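Local coordinates for arylalkylamine N-Acetyltransferase like 5b (Aedes aegypti, PDB 4FD4), which probably transfers the acyl group of acetyl-CoA or a long-chain acyl-CoA to arylalkylamines such as serotonin and dopamine, at residues L179-L189 against Q208-L216. Numbering follows the deposited sequence.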
ATOM      1  N   LEU A 179       6.592  15.138  -1.899  1.00 42.80           N
ATOM      2  CA  LEU A 179       7.373  14.891  -0.690  1.00 38.25           C
ATOM      3  C   LEU A 179       8.747  14.301  -1.006  1.00 44.78           C
ATOM      4  O   LEU A 179       9.383  13.690  -0.140  1.00 43.40           O
ATOM      5  CB  LEU A 179       6.609  14.014   0.313  1.00 41.66           C
ATOM      6  CG  LEU A 179       5.430  14.637   1.083  1.00 40.28           C
ATOM      7  CD1 LEU A 179       4.235  14.884   0.177  1.00 45.00           C
ATOM      8  CD2 LEU A 179       5.011  13.744   2.257  1.00 39.72           C
ATOM      9  N   GLY A 180       9.193  14.488  -2.249  1.00 42.05           N
ATOM     10  CA  GLY A 180      10.565  14.202  -2.625  1.00 46.00           C
ATOM     11  C   GLY A 180      10.846  12.792  -3.103  1.00 41.94           C
ATOM     12  O   GLY A 180      12.006  12.381  -3.192  1.00 44.83           O
ATOM     13  N   MET A 181       9.792  12.045  -3.412  1.00 41.68           N
ATOM     14  CA  MET A 181       9.945  10.691  -3.928  1.00 39.55           C
ATOM     15  C   MET A 181      10.049  10.703  -5.457  1.00 46.15           C
ATOM     16  O   MET A 181       9.278  11.386  -6.133  1.00 46.03           O
ATOM     17  CB  MET A 181       8.775   9.812  -3.473  1.00 40.09           C
ATOM     18  CG  MET A 181       8.578   9.787  -1.954  1.00 42.56           C
ATOM     19  SD  MET A 181       7.285   8.648  -1.418  1.00 37.77           S
ATOM     20  CE  MET A 181       8.124   7.073  -1.573  1.00 35.16           C
ATOM     21  N   GLU A 182      11.017   9.962  -5.993  1.00 43.07           N
ATOM     22  CA  GLU A 182      11.182   9.829  -7.434  1.00 40.02           C
ATOM     23  C   GLU A 182      10.489   8.541  -7.875  1.00 44.77           C
ATOM     24  O   GLU A 182      10.764   7.474  -7.320  1.00 37.30           O
ATOM     25  CB  GLU A 182      12.681   9.778  -7.788  1.00 48.68           C
ATOM     26  CG  GLU A 182      13.013   9.549  -9.275  1.00 48.68           C
ATOM     27  CD  GLU A 182      14.485   9.195  -9.510  1.00 53.03           C
ATOM     28  OE1 GLU A 182      15.233   9.056  -8.516  1.00 55.01           O
ATOM     29  OE2 GLU A 182      14.899   9.052 -10.686  1.00 56.97           O
ATOM     30  N   CYS A 183       9.581   8.632  -8.848  1.00 43.73           N
ATOM     31  CA  CYS A 183       9.006   7.428  -9.455  1.00 42.37           C
ATOM     32  C   CYS A 183      10.038   6.762 -10.349  1.00 43.38           C
ATOM     33  O   CYS A 183      10.483   7.353 -11.334  1.00 44.78           O
ATOM     34  CB  CYS A 183       7.767   7.747 -10.281  1.00 45.89           C
ATOM     35  SG  CYS A 183       7.374   6.435 -11.496  1.00 58.98           S
ATOM     36  N   ILE A 184      10.404   5.530 -10.008  1.00 36.89           N
ATOM     37  CA  ILE A 184      11.497   4.839 -10.680  1.00 34.15           C
ATOM     38  C   ILE A 184      11.016   3.709 -11.585  1.00 43.26           C
ATOM     39  O   ILE A 184      11.775   3.203 -12.417  1.00 42.11           O
ATOM     40  CB  ILE A 184      12.483   4.249  -9.669  1.00 42.92           C
ATOM     41  CG1 ILE A 184      11.728   3.416  -8.629  1.00 38.61           C
ATOM     42  CG2 ILE A 184      13.309   5.355  -9.006  1.00 43.39           C
ATOM     43  CD1 ILE A 184      12.626   2.768  -7.612  1.00 39.71           C
ATOM     44  N   SER A 185       9.762   3.308 -11.420  1.00 33.57           N
ATOM     45  CA  SER A 185       9.203   2.230 -12.218  1.00 38.83           C
ATOM     46  C   SER A 185       7.686   2.377 -12.283  1.00 38.58           C
ATOM     47  O   SER A 185       7.076   2.939 -11.375  1.00 36.12           O
ATOM     48  CB  SER A 185       9.602   0.875 -11.623  1.00 37.66           C
ATOM     49  OG  SER A 185       8.723  -0.148 -12.046  1.00 47.19           O
ATOM     50  N   GLN A 186       7.077   1.898 -13.364  1.00 38.77           N
ATOM     51  CA  GLN A 186       5.621   1.907 -13.475  1.00 36.47           C
ATOM     52  C   GLN A 186       5.096   0.723 -14.267  1.00 44.30           C
ATOM     53  O   GLN A 186       5.849   0.056 -14.985  1.00 44.71           O
ATOM     54  CB  GLN A 186       5.107   3.225 -14.072  1.00 48.98           C
ATOM     55  CG  GLN A 186       6.003   3.858 -15.119  1.00 53.30           C
ATOM     56  CD  GLN A 186       5.426   5.160 -15.646  1.00 59.98           C
ATOM     57  OE1 GLN A 186       4.283   5.204 -16.117  1.00 59.85           O
ATOM     58  NE2 GLN A 186       6.210   6.230 -15.563  1.00 60.96           N
ATOM     59  N   LEU A 187       3.801   0.462 -14.129  1.00 37.56           N
ATOM     60  CA  LEU A 187       3.180  -0.688 -14.773  1.00 42.10           C
ATOM     61  C   LEU A 187       1.736  -0.383 -15.118  1.00 42.03           C
ATOM     62  O   LEU A 187       0.918  -0.088 -14.240  1.00 41.11           O
ATOM     63  CB  LEU A 187       3.262  -1.929 -13.871  1.00 42.93           C
ATOM     64  CG  LEU A 187       2.364  -3.138 -14.192  1.00 42.85           C
ATOM     65  CD1 LEU A 187       3.069  -4.462 -13.909  1.00 45.11           C
ATOM     66  CD2 LEU A 187       1.080  -3.079 -13.407  1.00 43.63           C
ATOM     67  N   ALA A 188       1.427  -0.454 -16.408  1.00 44.39           N
ATOM     68  CA  ALA A 188       0.054  -0.332 -16.860  1.00 41.06           C
ATOM     69  C   ALA A 188      -0.722  -1.564 -16.407  1.00 41.23           C
ATOM     70  O   ALA A 188      -0.412  -2.688 -16.805  1.00 42.86           O
ATOM     71  CB  ALA A 188       0.006  -0.177 -18.371  1.00 42.07           C
ATOM     72  N   LEU A 189      -1.733  -1.341 -15.577  1.00 37.64           N
ATOM     73  CA  LEU A 189      -2.511  -2.422 -14.980  1.00 41.71           C
ATOM     74  C   LEU A 189      -3.135  -3.374 -16.005  1.00 44.73           C
ATOM     75  O   LEU A 189      -3.048  -4.599 -15.861  1.00 42.52           O
ATOM     76  CB  LEU A 189      -3.610  -1.844 -14.091  1.00 42.54           C
ATOM     77  CG  LEU A 189      -3.683  -2.347 -12.651  1.00 43.61           C
ATOM     78  CD1 LEU A 189      -5.061  -2.082 -12.073  1.00 40.05           C
ATOM     79  CD2 LEU A 189      -3.347  -3.821 -12.586  1.00 44.12           C
ATOM     80  N   GLN A 208      -5.003   3.083 -16.701  1.00 57.26           N
ATOM     81  CA  GLN A 208      -4.678   3.227 -15.280  1.00 55.84           C
ATOM     82  C   GLN A 208      -3.319   2.603 -14.992  1.00 50.25           C
ATOM     83  O   GLN A 208      -3.082   1.435 -15.299  1.00 47.38           O
ATOM     84  CB  GLN A 208      -5.741   2.600 -14.381  1.00 57.46           C
ATOM     85  CG  GLN A 208      -5.258   2.384 -12.948  1.00 53.22           C
ATOM     86  CD  GLN A 208      -6.369   2.509 -11.922  1.00 57.78           C
ATOM     87  OE1 GLN A 208      -7.376   1.797 -11.981  1.00 54.56           O
ATOM     88  NE2 GLN A 208      -6.190   3.424 -10.972  1.00 56.15           N
ATOM     89  N   VAL A 209      -2.434   3.392 -14.392  1.00 42.94           N
ATOM     90  CA  VAL A 209      -1.038   3.015 -14.226  1.00 45.17           C
ATOM     91  C   VAL A 209      -0.643   3.009 -12.754  1.00 48.06           C
ATOM     92  O   VAL A 209      -1.086   3.862 -11.981  1.00 46.23           O
ATOM     93  CB  VAL A 209      -0.116   4.005 -14.961  1.00 46.05           C
ATOM     94  CG1 VAL A 209       1.336   3.628 -14.771  1.00 43.51           C
ATOM     95  CG2 VAL A 209      -0.461   4.067 -16.447  1.00 50.36           C
ATOM     96  N   ILE A 210       0.199   2.049 -12.377  1.00 43.14           N
ATOM     97  CA  ILE A 210       0.731   1.971 -11.026  1.00 38.23           C
ATOM     98  C   ILE A 210       2.159   2.484 -11.029  1.00 40.54           C
ATOM     99  O   ILE A 210       2.952   2.099 -11.886  1.00 43.69           O
ATOM    100  CB  ILE A 210       0.740   0.527 -10.521  1.00 37.80           C
ATOM    101  CG1 ILE A 210      -0.631  -0.120 -10.729  1.00 40.10           C
ATOM    102  CG2 ILE A 210       1.165   0.484  -9.052  1.00 40.37           C
ATOM    103  CD1 ILE A 210      -0.695  -1.549 -10.269  1.00 39.20           C
ATOM    104  N   LYS A 211       2.497   3.355 -10.087  1.00 36.51           N
ATOM    105  CA  LYS A 211       3.856   3.894 -10.058  1.00 39.00           C
ATOM    106  C   LYS A 211       4.566   3.605  -8.745  1.00 38.48           C
ATOM    107  O   LYS A 211       4.081   3.970  -7.685  1.00 38.59           O
ATOM    108  CB  LYS A 211       3.852   5.407 -10.309  1.00 47.19           C
ATOM    109  CG  LYS A 211       3.263   5.838 -11.652  1.00 48.95           C
ATOM    110  CD  LYS A 211       4.017   7.055 -12.183  1.00 55.89           C
ATOM    111  CE  LYS A 211       3.378   7.635 -13.438  1.00 58.91           C
ATOM    112  NZ  LYS A 211       2.067   8.285 -13.147  1.00 60.37           N
ATOM    113  N   THR A 212       5.719   2.952  -8.818  1.00 33.25           N
ATOM    114  CA  THR A 212       6.539   2.723  -7.640  1.00 34.34           C
ATOM    115  C   THR A 212       7.488   3.905  -7.447  1.00 34.35           C
ATOM    116  O   THR A 212       8.319   4.202  -8.317  1.00 33.43           O
ATOM    117  CB  THR A 212       7.338   1.405  -7.761  1.00 33.00           C
ATOM    118  OG1 THR A 212       6.437   0.325  -8.045  1.00 29.24           O
ATOM    119  CG2 THR A 212       8.095   1.115  -6.473  1.00 31.17           C
ATOM    120  N   CYS A 213       7.364   4.588  -6.313  1.00 33.92           N
ATOM    121  CA  CYS A 213       8.211   5.754  -6.039  1.00 33.91           C
ATOM    122  C   CYS A 213       9.048   5.545  -4.781  1.00 37.40           C
ATOM    123  O   CYS A 213       8.693   4.726  -3.916  1.00 35.13           O
ATOM    124  CB  CYS A 213       7.362   7.029  -5.932  1.00 39.14           C
ATOM    125  SG  CYS A 213       6.143   7.200  -7.261  1.00 41.03           S
ATOM    126  N   VAL A 214      10.157   6.283  -4.680  1.00 29.24           N
ATOM    127  CA  VAL A 214      11.151   6.032  -3.635  1.00 32.42           C
ATOM    128  C   VAL A 214      11.950   7.287  -3.259  1.00 41.50           C
ATOM    129  O   VAL A 214      12.151   8.183  -4.082  1.00 41.44           O
ATOM    130  CB  VAL A 214      12.141   4.931  -4.071  1.00 34.77           C
ATOM    131  CG1 VAL A 214      12.893   5.373  -5.321  1.00 38.15           C
ATOM    132  CG2 VAL A 214      13.121   4.610  -2.946  1.00 36.36           C
ATOM    133  N   LYS A 215      12.419   7.330  -2.016  1.00 43.72           N
ATOM    134  CA  LYS A 215      13.172   8.470  -1.509  1.00 39.91           C
ATOM    135  C   LYS A 215      14.145   8.032  -0.409  1.00 42.95           C
ATOM    136  O   LYS A 215      13.787   7.243   0.476  1.00 38.07           O
ATOM    137  CB  LYS A 215      12.193   9.539  -1.016  1.00 42.16           C
ATOM    138  CG  LYS A 215      12.710  10.447   0.076  1.00 45.20           C
ATOM    139  CD  LYS A 215      11.756  11.631   0.266  1.00 41.57           C
ATOM    140  CE  LYS A 215      11.906  12.217   1.667  1.00 45.16           C
ATOM    141  NZ  LYS A 215      11.310  13.585   1.781  1.00 46.69           N
ATOM    142  N   LEU A 216      15.391   8.496  -0.502  1.00 38.23           N
ATOM    143  CA  LEU A 216      16.361   8.250   0.553  1.00 39.85           C
ATOM    144  C   LEU A 216      15.941   9.066   1.760  1.00 37.03           C
ATOM    145  O   LEU A 216      15.422  10.179   1.626  1.00 37.91           O
ATOM    146  CB  LEU A 216      17.777   8.652   0.119  1.00 39.30           C
ATOM    147  CG  LEU A 216      18.790   7.510   0.047  1.00 43.81           C
ATOM    148  CD1 LEU A 216      18.455   6.569  -1.106  1.00 42.43           C
ATOM    149  CD2 LEU A 216      20.222   8.033  -0.087  1.00 38.50           C
TER
HETATM  150  O   HOH W   1      14.606  10.573  -4.433  1.00 43.20           O
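Ile184 and Ser185 both face Thr212, forming a classic beta bulge in the antiparallel pair 182-188 and 209-216. These strands lie at one edge of the mixed sheet of this GNAT fold, with 182-188 outermost and 209-216 next to it. At the bulge, Ile184 N donates to Thr212 O, and Thr212 N donates to Ser185 O (2.9 Å). Farther along, Leu187 and Ile210 exchange two backbone hydrogen bonds, Leu187 N to Ile210 O and Ile210 N to Leu187 O.

At the bulge the end of the Ile184 side chain comes against Val214. Ile184 CG1 lies between its backbone N and carbonyl carbon (chi1 51°), and the side chains cross near a right angle. Their tips are tight, with CD1 of Ile184 3.5 Å from CG1 of Val214. Tyr121 of helix 117-121 touches both. Leu187 and Ile210 lie side by side on the same face as Val214.

Cys183 and Cys213 share the other face as a non-hydrogen-bonded pair. They are not disulfide-linked here, although that bond is seen in another structure of this protein. The chi1 of 160° puts Cys183 SG anti to the backbone N, against Lys211 CD (3.5 Å). Cys213 SG lies 3.5 Å from Cys183 CB.

Thr212 OG1 is hydrogen-bonded to Asp166 OD1, and strand 162-167 flanks 209-216. A Schellman motif at Gly180 ends helix 170-178. Beside it, extended Lys215 reaches back, and its NZ donates to Leu179 O at 2.7 Å, tilted 28° from the carbonyl plane.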